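Local coordinates for protein beta-galactosidase (Bacillus circulans, PDB 4MAD) that probably hydrolyses terminal non-reducing beta-D-galactose residues of beta-D-galactosides, as a retaining-type glycosidase of family 35 built on a TIM barrel, at residues A[121-126]-A[385-390]; A[71-76]-A[142-147]; A[454-459]-A[472-477]; A[365-370]-A[395-400]. All blocks are in the same frame, centred on the assembly; numbering follows the deposited sequence.

Interaction 1. Residues A[121-126]-A[385-390]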
loop_
_atom_site.group_PDB
_atom_site.type_symbol
_atom_site.label_atom_id
_atom_site.label_comp_id
_atom_site.label_asym_id
_atom_site.label_seq_id
_atom_site.Cartn_x
_atom_site.Cartn_y
_atom_site.Cartn_z
ATOM N N TRP A 121 -8.127 -8.499 -9.917
ATOM C CA TRP A 121 -8.671 -9.369 -10.931
ATOM C C TRP A 121 -7.936 -10.664 -11.181
ATOM O O TRP A 121 -8.461 -11.499 -11.859
ATOM C CB TRP A 121 -9.012 -8.651 -12.240
ATOM C CG TRP A 121 -7.940 -7.994 -12.839
ATOM C CD1 TRP A 121 -7.652 -6.730 -12.708
ATOM C CD2 TRP A 121 -6.942 -8.558 -13.651
ATOM N NE1 TRP A 121 -6.551 -6.415 -13.389
ATOM C CE2 TRP A 121 -6.076 -7.537 -13.990
ATOM C CE3 TRP A 121 -6.704 -9.823 -14.139
ATOM C CZ2 TRP A 121 -4.982 -7.735 -14.793
ATOM C CZ3 TRP A 121 -5.633 -10.028 -14.906
ATOM C CH2 TRP A 121 -4.762 -8.994 -15.232
ATOM N N LEU A 122 -6.743 -10.802 -10.639
ATOM C CA LEU A 122 -6.096 -12.075 -10.668
ATOM C C LEU A 122 -6.962 -13.091 -9.946
ATOM O O LEU A 122 -6.991 -14.218 -10.298
ATOM C CB LEU A 122 -4.723 -12.033 -10.017
ATOM C CG LEU A 122 -3.678 -11.238 -10.781
ATOM C CD1 LEU A 122 -2.269 -11.268 -10.196
ATOM C CD2 LEU A 122 -3.679 -11.561 -12.193
ATOM N N LEU A 123 -7.641 -12.663 -8.916
ATOM C CA LEU A 123 -8.368 -13.593 -8.079
ATOM C C LEU A 123 -9.465 -14.384 -8.835
ATOM O O LEU A 123 -9.884 -15.415 -8.391
ATOM C CB LEU A 123 -8.917 -12.918 -6.847
ATOM C CG LEU A 123 -7.866 -12.659 -5.786
ATOM C CD1 LEU A 123 -8.309 -11.642 -4.823
ATOM C CD2 LEU A 123 -7.469 -13.893 -5.088
ATOM N N THR A 124 -9.912 -13.876 -9.953
ATOM C CA THR A 124 -10.994 -14.520 -10.670
ATOM C C THR A 124 -10.534 -15.246 -11.946
ATOM O O THR A 124 -11.325 -15.659 -12.733
ATOM C CB THR A 124 -12.117 -13.548 -10.953
ATOM O OG1 THR A 124 -11.641 -12.488 -11.765
ATOM C CG2 THR A 124 -12.643 -13.013 -9.647
ATOM N N VAL A 125 -9.222 -15.371 -12.104
ATOM C CA VAL A 125 -8.700 -16.085 -13.233
ATOM C C VAL A 125 -8.813 -17.580 -12.955
ATOM O O VAL A 125 -8.281 -18.052 -12.016
ATOM C CB VAL A 125 -7.233 -15.723 -13.520
ATOM C CG1 VAL A 125 -6.769 -16.478 -14.677
ATOM C CG2 VAL A 125 -7.100 -14.292 -13.776
ATOM N N PRO A 126 -9.510 -18.311 -13.809
ATOM C CA PRO A 126 -9.704 -19.720 -13.559
ATOM C C PRO A 126 -8.369 -20.410 -13.511
ATOM O O PRO A 126 -7.500 -20.107 -14.257
ATOM C CB PRO A 126 -10.467 -20.181 -14.776
ATOM C CG PRO A 126 -11.129 -19.013 -15.262
ATOM C CD PRO A 126 -10.220 -17.888 -15.013
ATOM N N PRO A 385 -17.690 -13.044 -3.501
ATOM C CA PRO A 385 -16.763 -12.032 -3.006
ATOM C C PRO A 385 -16.673 -10.879 -4.014
ATOM O O PRO A 385 -16.999 -11.050 -5.129
ATOM C CB PRO A 385 -15.450 -12.774 -2.921
ATOM C CG PRO A 385 -15.605 -13.883 -3.843
ATOM C CD PRO A 385 -16.990 -14.249 -3.926
ATOM N N MET A 386 -16.225 -9.713 -3.590
ATOM C CA MET A 386 -16.400 -8.504 -4.378
ATOM C C MET A 386 -15.703 -8.543 -5.730
ATOM O O MET A 386 -16.072 -7.901 -6.622
ATOM C CB MET A 386 -15.980 -7.252 -3.582
ATOM C CG MET A 386 -14.567 -7.192 -3.324
ATOM S SD MET A 386 -14.137 -5.564 -2.664
ATOM C CE MET A 386 -15.193 -5.414 -1.289
ATOM N N GLU A 387 -14.643 -9.312 -5.824
ATOM C CA GLU A 387 -13.902 -9.410 -7.057
ATOM C C GLU A 387 -14.786 -9.969 -8.196
ATOM O O GLU A 387 -14.585 -9.674 -9.347
ATOM C CB GLU A 387 -12.681 -10.270 -6.866
ATOM C CG GLU A 387 -11.727 -9.762 -5.854
ATOM C CD GLU A 387 -11.986 -10.239 -4.452
ATOM O OE1 GLU A 387 -12.884 -11.025 -4.318
ATOM O OE2 GLU A 387 -11.290 -9.833 -3.520
ATOM N N LYS A 388 -15.702 -10.820 -7.815
ATOM C CA LYS A 388 -16.612 -11.462 -8.774
ATOM C C LYS A 388 -17.636 -10.503 -9.349
ATOM O O LYS A 388 -18.310 -10.828 -10.295
ATOM C CB LYS A 388 -17.321 -12.678 -8.186
ATOM C CG LYS A 388 -16.423 -13.780 -7.850
ATOM C CD LYS A 388 -16.087 -14.618 -8.970
ATOM C CE LYS A 388 -17.264 -15.377 -9.499
ATOM N NZ LYS A 388 -16.944 -16.147 -10.743
ATOM N N TYR A 389 -17.804 -9.380 -8.675
ATOM C CA TYR A 389 -18.710 -8.361 -9.097
ATOM C C TYR A 389 -17.921 -7.249 -9.812
ATOM O O TYR A 389 -18.453 -6.273 -10.115
ATOM C CB TYR A 389 -19.526 -7.819 -7.944
ATOM C CG TYR A 389 -20.374 -8.839 -7.218
ATOM C CD1 TYR A 389 -21.410 -9.478 -7.852
ATOM C CD2 TYR A 389 -20.158 -9.139 -5.923
ATOM C CE1 TYR A 389 -22.167 -10.381 -7.214
ATOM C CE2 TYR A 389 -20.927 -10.036 -5.279
ATOM C CZ TYR A 389 -21.953 -10.667 -5.946
ATOM O OH TYR A 389 -22.744 -11.597 -5.349
ATOM N N GLY A 390 -16.658 -7.492 -10.073
ATOM C CA GLY A 390 -15.790 -6.521 -10.682
ATOM C C GLY A 390 -15.241 -5.420 -9.812
ATOM O O GLY A 390 -14.906 -4.401 -10.318
#

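Interaction 2. Residues A[71-76]-A[142-147]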
loop_
_atom_site.group_PDB
_atom_site.type_symbol
_atom_site.label_atom_id
_atom_site.label_comp_id
_atom_site.label_asym_id
_atom_site.label_seq_id
_atom_site.Cartn_x
_atom_site.Cartn_y
_atom_site.Cartn_z
ATOM N N LEU A 71 -1.689 -0.678 -9.710
ATOM C CA LEU A 71 -1.861 0.685 -10.117
ATOM C C LEU A 71 -1.905 0.822 -11.634
ATOM O O LEU A 71 -2.711 1.487 -12.149
ATOM C CB LEU A 71 -0.807 1.568 -9.512
ATOM C CG LEU A 71 -1.109 3.042 -9.274
ATOM C CD1 LEU A 71 -2.267 3.177 -8.380
ATOM C CD2 LEU A 71 0.081 3.713 -8.665
ATOM N N HIS A 72 -0.997 0.175 -12.299
ATOM C CA HIS A 72 -0.887 0.158 -13.746
ATOM C C HIS A 72 -1.907 -0.609 -14.593
ATOM O O HIS A 72 -2.042 -0.291 -15.734
ATOM C CB HIS A 72 0.510 -0.196 -14.153
ATOM C CG HIS A 72 1.512 0.721 -13.542
ATOM N ND1 HIS A 72 1.500 2.065 -13.789
ATOM C CD2 HIS A 72 2.480 0.521 -12.625
ATOM C CE1 HIS A 72 2.445 2.644 -13.087
ATOM N NE2 HIS A 72 3.057 1.733 -12.371
ATOM N N GLU A 73 -2.476 -1.661 -14.036
ATOM C CA GLU A 73 -3.484 -2.472 -14.704
ATOM C C GLU A 73 -4.646 -2.745 -13.766
ATOM O O GLU A 73 -4.855 -3.833 -13.400
ATOM C CB GLU A 73 -2.914 -3.804 -15.221
ATOM C CG GLU A 73 -3.686 -4.347 -16.384
ATOM C CD GLU A 73 -3.160 -5.625 -16.990
ATOM O OE1 GLU A 73 -3.838 -6.102 -17.885
ATOM O OE2 GLU A 73 -2.112 -6.102 -16.582
ATOM N N PRO A 74 -5.353 -1.697 -13.413
ATOM C CA PRO A 74 -6.453 -1.768 -12.450
ATOM C C PRO A 74 -7.579 -2.668 -12.910
ATOM O O PRO A 74 -8.232 -3.265 -12.130
ATOM C CB PRO A 74 -6.905 -0.333 -12.314
ATOM C CG PRO A 74 -6.416 0.339 -13.507
ATOM C CD PRO A 74 -5.157 -0.339 -13.911
ATOM N N GLU A 75 -7.770 -2.715 -14.206
ATOM C CA GLU A 75 -8.617 -3.693 -14.807
ATOM C C GLU A 75 -7.854 -4.340 -15.945
ATOM O O GLU A 75 -7.114 -3.700 -16.615
ATOM C CB GLU A 75 -9.913 -3.083 -15.340
ATOM C CG GLU A 75 -10.632 -2.165 -14.450
ATOM C CD GLU A 75 -11.274 -2.878 -13.314
ATOM O OE1 GLU A 75 -11.483 -4.050 -13.445
ATOM O OE2 GLU A 75 -11.516 -2.248 -12.322
ATOM N N GLU A 76 -8.231 -5.589 -16.180
ATOM C CA GLU A 76 -7.364 -6.184 -17.147
ATOM C C GLU A 76 -7.416 -5.521 -18.501
ATOM O O GLU A 76 -8.427 -5.429 -19.104
ATOM C CB GLU A 76 -7.695 -7.670 -17.296
ATOM C CG GLU A 76 -6.779 -8.418 -18.252
ATOM C CD GLU A 76 -7.108 -9.897 -18.334
ATOM O OE1 GLU A 76 -8.076 -10.329 -17.675
ATOM O OE2 GLU A 76 -6.398 -10.625 -19.058
ATOM N N ASP A 142 3.041 -11.746 -18.342
ATOM C CA ASP A 142 3.686 -11.497 -19.595
ATOM C C ASP A 142 3.060 -10.319 -20.293
ATOM O O ASP A 142 3.715 -9.501 -20.888
ATOM C CB ASP A 142 3.672 -12.749 -20.476
ATOM C CG ASP A 142 4.866 -13.668 -20.240
ATOM O OD1 ASP A 142 5.873 -13.223 -19.730
ATOM O OD2 ASP A 142 4.790 -14.843 -20.557
ATOM N N ALA A 143 1.758 -10.271 -20.254
ATOM C CA ALA A 143 1.054 -9.215 -20.918
ATOM C C ALA A 143 1.331 -7.897 -20.263
ATOM O O ALA A 143 1.523 -6.918 -20.915
ATOM C CB ALA A 143 -0.355 -9.476 -20.949
ATOM N N TYR A 144 1.331 -7.902 -18.954
ATOM C CA TYR A 144 1.632 -6.706 -18.203
ATOM C C TYR A 144 3.050 -6.247 -18.406
ATOM O O TYR A 144 3.279 -5.143 -18.678
ATOM C CB TYR A 144 1.355 -6.940 -16.731
ATOM C CG TYR A 144 1.959 -5.953 -15.807
ATOM C CD1 TYR A 144 1.754 -4.623 -15.971
ATOM C CD2 TYR A 144 2.708 -6.352 -14.746
ATOM C CE1 TYR A 144 2.331 -3.707 -15.125
ATOM C CE2 TYR A 144 3.306 -5.456 -13.916
ATOM C CZ TYR A 144 3.094 -4.141 -14.077
ATOM O OH TYR A 144 3.664 -3.276 -13.225
ATOM N N PHE A 145 3.965 -7.168 -18.324
ATOM C CA PHE A 145 5.358 -6.875 -18.497
ATOM C C PHE A 145 5.632 -6.327 -19.902
ATOM O O PHE A 145 6.444 -5.497 -20.089
ATOM C CB PHE A 145 6.229 -8.085 -18.202
ATOM C CG PHE A 145 6.710 -8.177 -16.758
ATOM C CD1 PHE A 145 6.151 -7.443 -15.773
ATOM C CD2 PHE A 145 7.724 -9.008 -16.418
ATOM C CE1 PHE A 145 6.620 -7.563 -14.482
ATOM C CE2 PHE A 145 8.141 -9.114 -15.139
ATOM C CZ PHE A 145 7.591 -8.393 -14.205
ATOM N N ASP A 146 4.907 -6.827 -20.879
ATOM C CA ASP A 146 5.137 -6.302 -22.206
ATOM C C ASP A 146 4.870 -4.825 -22.223
ATOM O O ASP A 146 5.580 -4.109 -22.828
ATOM C CB ASP A 146 4.212 -6.910 -23.226
ATOM C CG ASP A 146 4.612 -8.282 -23.633
ATOM O OD1 ASP A 146 5.686 -8.721 -23.313
ATOM O OD2 ASP A 146 3.793 -8.953 -24.241
ATOM N N VAL A 147 3.796 -4.375 -21.615
ATOM C CA VAL A 147 3.522 -2.962 -21.573
ATOM C C VAL A 147 4.476 -2.196 -20.705
ATOM O O VAL A 147 4.986 -1.184 -21.054
ATOM C CB VAL A 147 2.085 -2.721 -21.117
ATOM C CG1 VAL A 147 1.806 -1.316 -20.879
ATOM C CG2 VAL A 147 1.151 -3.180 -22.157
#

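Interaction 3. Residues A[454-459]-A[472-477]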
loop_
_atom_site.group_PDB
_atom_site.type_symbol
_atom_site.label_atom_id
_atom_site.label_comp_id
_atom_site.label_asym_id
_atom_site.label_seq_id
_atom_site.Cartn_x
_atom_site.Cartn_y
_atom_site.Cartn_z
ATOM N N ILE A 454 -25.898 -6.291 4.734
ATOM C CA ILE A 454 -24.596 -6.365 5.354
ATOM C C ILE A 454 -23.655 -5.450 4.576
ATOM O O ILE A 454 -23.493 -5.619 3.437
ATOM C CB ILE A 454 -24.073 -7.774 5.326
ATOM C CG1 ILE A 454 -25.076 -8.703 5.991
ATOM C CG2 ILE A 454 -22.789 -7.880 6.032
ATOM C CD1 ILE A 454 -24.655 -10.148 6.145
ATOM N N ILE A 455 -23.074 -4.496 5.275
ATOM C CA ILE A 455 -22.110 -3.588 4.696
ATOM C C ILE A 455 -20.705 -4.060 5.005
ATOM O O ILE A 455 -20.275 -3.969 6.103
ATOM C CB ILE A 455 -22.223 -2.114 5.234
ATOM C CG1 ILE A 455 -23.664 -1.649 5.185
ATOM C CG2 ILE A 455 -21.366 -1.211 4.409
ATOM C CD1 ILE A 455 -23.896 -0.288 5.674
ATOM N N VAL A 456 -19.999 -4.496 3.990
ATOM C CA VAL A 456 -18.733 -5.127 4.171
ATOM C C VAL A 456 -17.591 -4.204 3.730
ATOM O O VAL A 456 -17.698 -3.581 2.716
ATOM C CB VAL A 456 -18.632 -6.468 3.451
ATOM C CG1 VAL A 456 -17.294 -7.069 3.709
ATOM C CG2 VAL A 456 -19.713 -7.377 3.880
ATOM N N GLU A 457 -16.541 -4.153 4.538
ATOM C CA GLU A 457 -15.374 -3.411 4.211
ATOM C C GLU A 457 -14.225 -4.355 3.868
ATOM O O GLU A 457 -13.917 -5.204 4.618
ATOM C CB GLU A 457 -14.922 -2.508 5.346
ATOM C CG GLU A 457 -13.844 -1.568 4.950
ATOM C CD GLU A 457 -13.362 -0.643 6.093
ATOM O OE1 GLU A 457 -13.848 -0.764 7.197
ATOM O OE2 GLU A 457 -12.503 0.186 5.857
ATOM N N ASN A 458 -13.606 -4.126 2.713
ATOM C CA ASN A 458 -12.342 -4.716 2.335
ATOM C C ASN A 458 -11.333 -3.798 2.997
ATOM O O ASN A 458 -11.137 -2.719 2.545
ATOM C CB ASN A 458 -12.095 -4.603 0.816
ATOM C CG ASN A 458 -10.650 -4.893 0.385
ATOM O OD1 ASN A 458 -9.784 -5.074 1.152
ATOM N ND2 ASN A 458 -10.417 -4.829 -0.885
ATOM N N MET A 459 -10.699 -4.274 4.049
ATOM C CA MET A 459 -9.776 -3.486 4.845
ATOM C C MET A 459 -8.328 -3.516 4.337
ATOM O O MET A 459 -7.459 -3.013 4.958
ATOM C CB MET A 459 -9.847 -3.922 6.297
ATOM C CG MET A 459 -11.180 -3.751 6.932
ATOM S SD MET A 459 -11.244 -4.311 8.631
ATOM C CE MET A 459 -10.396 -3.036 9.403
ATOM N N LYS A 472 -12.200 -10.754 -0.884
ATOM C CA LYS A 472 -12.836 -9.796 -0.033
ATOM C C LYS A 472 -14.383 -9.738 -0.231
ATOM O O LYS A 472 -14.899 -10.105 -1.266
ATOM C CB LYS A 472 -12.144 -8.456 -0.203
ATOM C CG LYS A 472 -10.685 -8.519 0.043
ATOM C CD LYS A 472 -10.420 -8.859 1.421
ATOM C CE LYS A 472 -9.168 -8.182 1.946
ATOM N NZ LYS A 472 -8.708 -8.680 3.184
ATOM N N GLY A 473 -15.087 -9.312 0.801
ATOM C CA GLY A 473 -16.526 -9.411 0.866
ATOM C C GLY A 473 -16.912 -10.590 1.712
ATOM O O GLY A 473 -16.410 -10.766 2.768
ATOM N N ILE A 474 -17.853 -11.356 1.200
ATOM C CA ILE A 474 -18.303 -12.574 1.825
ATOM C C ILE A 474 -17.817 -13.678 0.917
ATOM O O ILE A 474 -18.160 -13.722 -0.210
ATOM C CB ILE A 474 -19.823 -12.563 1.935
ATOM C CG1 ILE A 474 -20.230 -11.481 2.894
ATOM C CG2 ILE A 474 -20.325 -13.852 2.376
ATOM C CD1 ILE A 474 -21.553 -11.121 2.871
ATOM N N THR A 475 -16.926 -14.494 1.428
ATOM C CA THR A 475 -16.330 -15.547 0.648
ATOM C C THR A 475 -17.221 -16.694 0.178
ATOM O O THR A 475 -17.118 -17.089 -0.931
ATOM C CB THR A 475 -15.095 -16.110 1.338
ATOM O OG1 THR A 475 -15.460 -16.654 2.584
ATOM C CG2 THR A 475 -14.117 -15.021 1.539
ATOM N N GLU A 476 -18.064 -17.231 1.050
ATOM C CA GLU A 476 -18.889 -18.377 0.696
ATOM C C GLU A 476 -20.406 -18.208 0.814
ATOM O O GLU A 476 -21.150 -18.619 -0.032
ATOM C CB GLU A 476 -18.477 -19.542 1.578
ATOM C CG GLU A 476 -17.095 -20.048 1.335
ATOM C CD GLU A 476 -16.606 -21.061 2.368
ATOM O OE1 GLU A 476 -17.325 -21.989 2.705
ATOM O OE2 GLU A 476 -15.505 -20.875 2.842
ATOM N N GLY A 477 -20.830 -17.713 1.950
ATOM C CA GLY A 477 -22.244 -17.654 2.245
ATOM C C GLY A 477 -22.600 -16.897 3.501
ATOM O O GLY A 477 -21.741 -16.543 4.269
#

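Interaction 4. Residues A[365-370]-A[395-400]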
loop_
_atom_site.group_PDB
_atom_site.type_symbol
_atom_site.label_atom_id
_atom_site.label_comp_id
_atom_site.label_asym_id
_atom_site.label_seq_id
_atom_site.Cartn_x
_atom_site.Cartn_y
_atom_site.Cartn_z
ATOM N N ALA A 365 -25.622 12.509 4.328
ATOM C CA ALA A 365 -26.360 11.516 3.589
ATOM C C ALA A 365 -26.047 10.121 4.069
ATOM O O ALA A 365 -24.929 9.756 4.146
ATOM C CB ALA A 365 -26.093 11.633 2.172
ATOM N N GLY A 366 -27.091 9.366 4.375
ATOM C CA GLY A 366 -26.972 7.973 4.729
ATOM C C GLY A 366 -26.569 7.099 3.575
ATOM O O GLY A 366 -27.146 7.147 2.537
ATOM N N LEU A 367 -25.585 6.260 3.803
ATOM C CA LEU A 367 -25.057 5.420 2.771
ATOM C C LEU A 367 -26.138 4.467 2.219
ATOM O O LEU A 367 -26.316 4.369 1.073
ATOM C CB LEU A 367 -23.923 4.602 3.342
ATOM C CG LEU A 367 -23.184 3.691 2.407
ATOM C CD1 LEU A 367 -21.827 3.328 2.916
ATOM C CD2 LEU A 367 -23.896 2.505 2.191
ATOM N N LEU A 368 -26.879 3.839 3.101
ATOM C CA LEU A 368 -27.955 2.963 2.736
ATOM C C LEU A 368 -29.118 3.665 2.012
ATOM O O LEU A 368 -29.966 3.045 1.419
ATOM C CB LEU A 368 -28.448 2.224 3.960
ATOM C CG LEU A 368 -27.511 1.155 4.473
ATOM C CD1 LEU A 368 -28.050 0.502 5.675
ATOM C CD2 LEU A 368 -27.202 0.168 3.454
ATOM N N ASP A 369 -29.155 4.964 2.172
ATOM C CA ASP A 369 -30.100 5.817 1.515
ATOM C C ASP A 369 -29.554 6.397 0.234
ATOM O O ASP A 369 -30.229 7.140 -0.417
ATOM C CB ASP A 369 -30.520 6.949 2.428
ATOM C CG ASP A 369 -31.225 6.465 3.656
ATOM O OD1 ASP A 369 -32.024 5.556 3.552
ATOM O OD2 ASP A 369 -30.970 6.989 4.720
ATOM N N SER A 370 -28.325 6.089 -0.097
ATOM C CA SER A 370 -27.702 6.583 -1.303
ATOM C C SER A 370 -27.317 5.550 -2.368
ATOM O O SER A 370 -26.571 5.827 -3.239
ATOM C CB SER A 370 -26.489 7.425 -0.899
ATOM O OG SER A 370 -26.876 8.414 0.006
ATOM N N PHE A 395 -16.145 -0.786 -0.175
ATOM C CA PHE A 395 -17.220 -1.340 0.623
ATOM C C PHE A 395 -18.191 -1.986 -0.354
ATOM O O PHE A 395 -18.193 -1.663 -1.494
ATOM C CB PHE A 395 -17.961 -0.242 1.397
ATOM C CG PHE A 395 -17.116 0.509 2.389
ATOM C CD1 PHE A 395 -17.117 0.163 3.704
ATOM C CD2 PHE A 395 -16.341 1.576 2.007
ATOM C CE1 PHE A 395 -16.358 0.804 4.593
ATOM C CE2 PHE A 395 -15.594 2.227 2.919
ATOM C CZ PHE A 395 -15.596 1.839 4.199
ATOM N N ILE A 396 -18.966 -2.919 0.131
ATOM C CA ILE A 396 -19.979 -3.546 -0.684
ATOM C C ILE A 396 -21.152 -3.909 0.198
ATOM O O ILE A 396 -20.984 -4.372 1.255
ATOM C CB ILE A 396 -19.420 -4.754 -1.437
ATOM C CG1 ILE A 396 -20.496 -5.434 -2.253
ATOM C CG2 ILE A 396 -18.843 -5.709 -0.513
ATOM C CD1 ILE A 396 -19.989 -6.344 -3.178
ATOM N N VAL A 397 -22.332 -3.640 -0.295
ATOM C CA VAL A 397 -23.502 -3.952 0.443
ATOM C C VAL A 397 -24.161 -5.190 -0.176
ATOM O O VAL A 397 -24.378 -5.240 -1.329
ATOM C CB VAL A 397 -24.538 -2.831 0.404
ATOM C CG1 VAL A 397 -25.745 -3.214 1.120
ATOM C CG2 VAL A 397 -23.998 -1.593 0.971
ATOM N N TYR A 398 -24.466 -6.148 0.672
ATOM C CA TYR A 398 -25.110 -7.381 0.294
ATOM C C TYR A 398 -26.514 -7.386 0.934
ATOM O O TYR A 398 -26.656 -7.074 2.057
ATOM C CB TYR A 398 -24.388 -8.620 0.814
ATOM C CG TYR A 398 -23.018 -8.951 0.252
ATOM C CD1 TYR A 398 -22.866 -9.859 -0.779
ATOM C CD2 TYR A 398 -21.872 -8.441 0.801
ATOM C CE1 TYR A 398 -21.635 -10.178 -1.249
ATOM C CE2 TYR A 398 -20.680 -8.778 0.323
ATOM C CZ TYR A 398 -20.552 -9.645 -0.709
ATOM O OH TYR A 398 -19.367 -9.972 -1.176
ATOM N N GLU A 399 -27.525 -7.703 0.147
ATOM C CA GLU A 399 -28.888 -7.523 0.567
ATOM C C GLU A 399 -29.769 -8.713 0.110
ATOM O O GLU A 399 -29.672 -9.140 -0.997
ATOM C CB GLU A 399 -29.367 -6.220 -0.036
ATOM C CG GLU A 399 -30.771 -5.848 0.022
ATOM C CD GLU A 399 -30.975 -4.386 -0.460
ATOM O OE1 GLU A 399 -31.494 -4.172 -1.547
ATOM O OE2 GLU A 399 -30.530 -3.469 0.218
ATOM N N THR A 400 -30.593 -9.225 1.005
ATOM C CA THR A 400 -31.492 -10.317 0.682
ATOM C C THR A 400 -32.697 -10.247 1.575
ATOM O O THR A 400 -32.631 -9.695 2.637
ATOM C CB THR A 400 -30.849 -11.693 0.829
ATOM O OG1 THR A 400 -31.632 -12.700 0.179
ATOM C CG2 THR A 400 -30.701 -12.030 2.251
#

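Interaction 1. Residues A[121-126]-A[385-390]
Leu123 and Thr124 face Glu387 and Lys388 where the TIM barrel of this family 35 enzyme meets its first all-beta domain. Residues 121-126 belong to the long loop between barrel strand 100-104 and helix 135-152, and within 385-390 residues 386-389 form a short 3-10 turn ahead of strand 395-403. The two backbones stay apart, with the CA atoms of Thr124 and Lys388 6.7 Å from each other, and side chains bridge the gap by van der Waals contact. Leu123 slants across Glu387: its CD1 branch lies 3.7 Å from Glu387 OE2 and 4.0 Å from Glu387 CG, so the methyl touches both the aliphatic part and the carboxylate. Glu387 is bent at chi2 (89°), and its CG, CD and OE2 all lie close to Leu123 CD1. Its OE2 is held by a salt bridge to Arg461 and a hydrogen bond from the backbone N of Lys472, which would probably stabilise the negative charge in this buried place. Arg461 also packs against Leu123, and Tyr471 OH hydrogen-bonds to Leu123 O, so the loop holding Arg461 and Tyr471 reaches both sides of the junction. Nearer the solvent, Thr124 presents its methyl rather than its hydroxyl. Thr124 CG2 sits 3.9 Å from Glu387 CB and the same distance from CD of the doubly bent Lys388 chain.

Interaction 2. Residues A[71-76]-A[142-147]
Tyr144, on helix 135-152, lays its side chain against His72 and Glu73 at the end of the short helix 69-72. With chi1 at 164° its ring swings out to the side opposite its own backbone N and reaches across to the other segment. The near end of the tyrosine meets Glu73: OE2 of the glutamate is 3.6 Å from Tyr144 CB and 4.1 Å from Tyr144 CG. Glu73 is the first residue to leave helical geometry, and its chain is fully extended beyond CG (chi2 178°), so that the carboxylate slides past the tyrosine in the reverse direction. The carboxylate and ring planes are inclined by 34°. Neither oxygen depends on the tyrosine, for OE2 hydrogen-bonds to Trp69 NE1 and OE1 to Gly77 N, two bonds that hold the carboxylate in place. The far end of the tyrosine meets His72 obliquely, with Tyr144 CE1 4.1 Å from His72 CB and Tyr144 OH 4.0 Å from His72 CD2. The imidazole is fixed through both nitrogens, NE2 by Tyr40 OH and ND1 by Val80 O, and it stacks on Phe81, while Trp69 stacks on the tyrosine ring. This buried packing of an outer helix against a segment that follows strand 62-66 belongs to the beta/alpha barrel of the glycosyl hydrolases of family 35.

Interaction 3. Residues A[454-459]-A[472-477]
Van der Waals packing joins Val456 to Gly473 and Ile474, and Asn458 to Lys472, with no hydrogen bond between the segments. The apolar part is split between the two branches of Val456: CG1 rests 3.8 Å from Gly473 CA, while CG2 meets Ile474 CG1 at 4.3 Å. Gly473, with phi 100° and psi -134°, brings its bare CA up to the valine. The mixed part is a crossing of Asn458 and Lys472 at about a right angle. Lys472 CG lies 3.6 Å from Asn458 CG, and the kinked lysine, bent at chi2 (-65°) and chi3, brings its CE to 3.3 Å from Asn458 OD1. Polar ends are satisfied elsewhere: Asn458 OD1 accepts from Gly460 N, and Lys472 NZ forms salt bridges with Asp470 and Asp418 and a hydrogen bond to Gly460 O, so the buried ammonium is probably well compensated. Val456 also packs on Ile416, and Ile474 on Val413, both of strand 409-417. The contact thus spans two antiparallel sheets of the first all-beta domain: strand 449-457 lies between strands 395-403 and 419-424 in one, strand 473-480 between strands 409-417 and 483-484 in the other.

Interaction 4. Residues A[365-370]-A[395-400]
This is a small apolar contact between two beta domains, in which Leu367 and Leu368 close on Val397 with no polar bond crossing over. Residues 365-370 are the end of strand 357-366, which belongs to the eight-stranded antiparallel sheet, and the turn that follows it; 395-400 lie on strand 395-403 of a separate six-stranded sheet. The segments are well apart, the CA atoms of Leu368 and Val397 being 8.5 Å from each other, so the methyl groups alone meet. Each leucine takes one branch of the valine: Leu367 CD2 is 4.3 Å from Val397 CG2, and Leu368 CD2 is 4.4 Å from Val397 CG1. The two leucines reach it by different torsions, Leu367 with CG opposite its backbone N (chi1 -177°) and Leu368 with CG opposite its carbonyl carbon (chi1 -72°). The turn is shaped by Gly366 O, which accepts from Asp369 N at 3.0 Å and from Ser370 OG at 2.8 Å. These donors come from opposite faces of the carbonyl plane, the hydroxyl standing 41° out of it. Around the contact Leu368 packs on Gln453 and Ile455 of strand 449-457, and Val397 on Leu493 of strand 488-493. Sparse aliphatic packing between the turn after strand 357-366 and Val397 of strand 395-403, in the sheet of the other domain, thus joins two of the beta domains that accompany the barrel in this galactosidase.

Interactions 2, 3 and 4 are largely buried, whereas interaction 1 runs from buried Glu387 out to exposed Lys388. Interaction 2 stays within the barrel domain; interaction 1 joins that domain to the first all-beta domain, interaction 3 joins two sheets inside the latter, and interaction 4 reaches from it to the eight-stranded sheet. Trp121 NE1 probably bonds Glu73 O, linking interactions 1 and 2, while Glu387 and Met386 reach Lys472, linking 1 and 3. Interactions 3 and 4 share a sheet, strands 449-457 and 395-403 being neighbours. Chemistry follows place: aliphatic in interaction 4, aromatic with carboxylate in 2, and mixed in 1 and 3; in 1, 2 and 3 polar partners lie outside the segments.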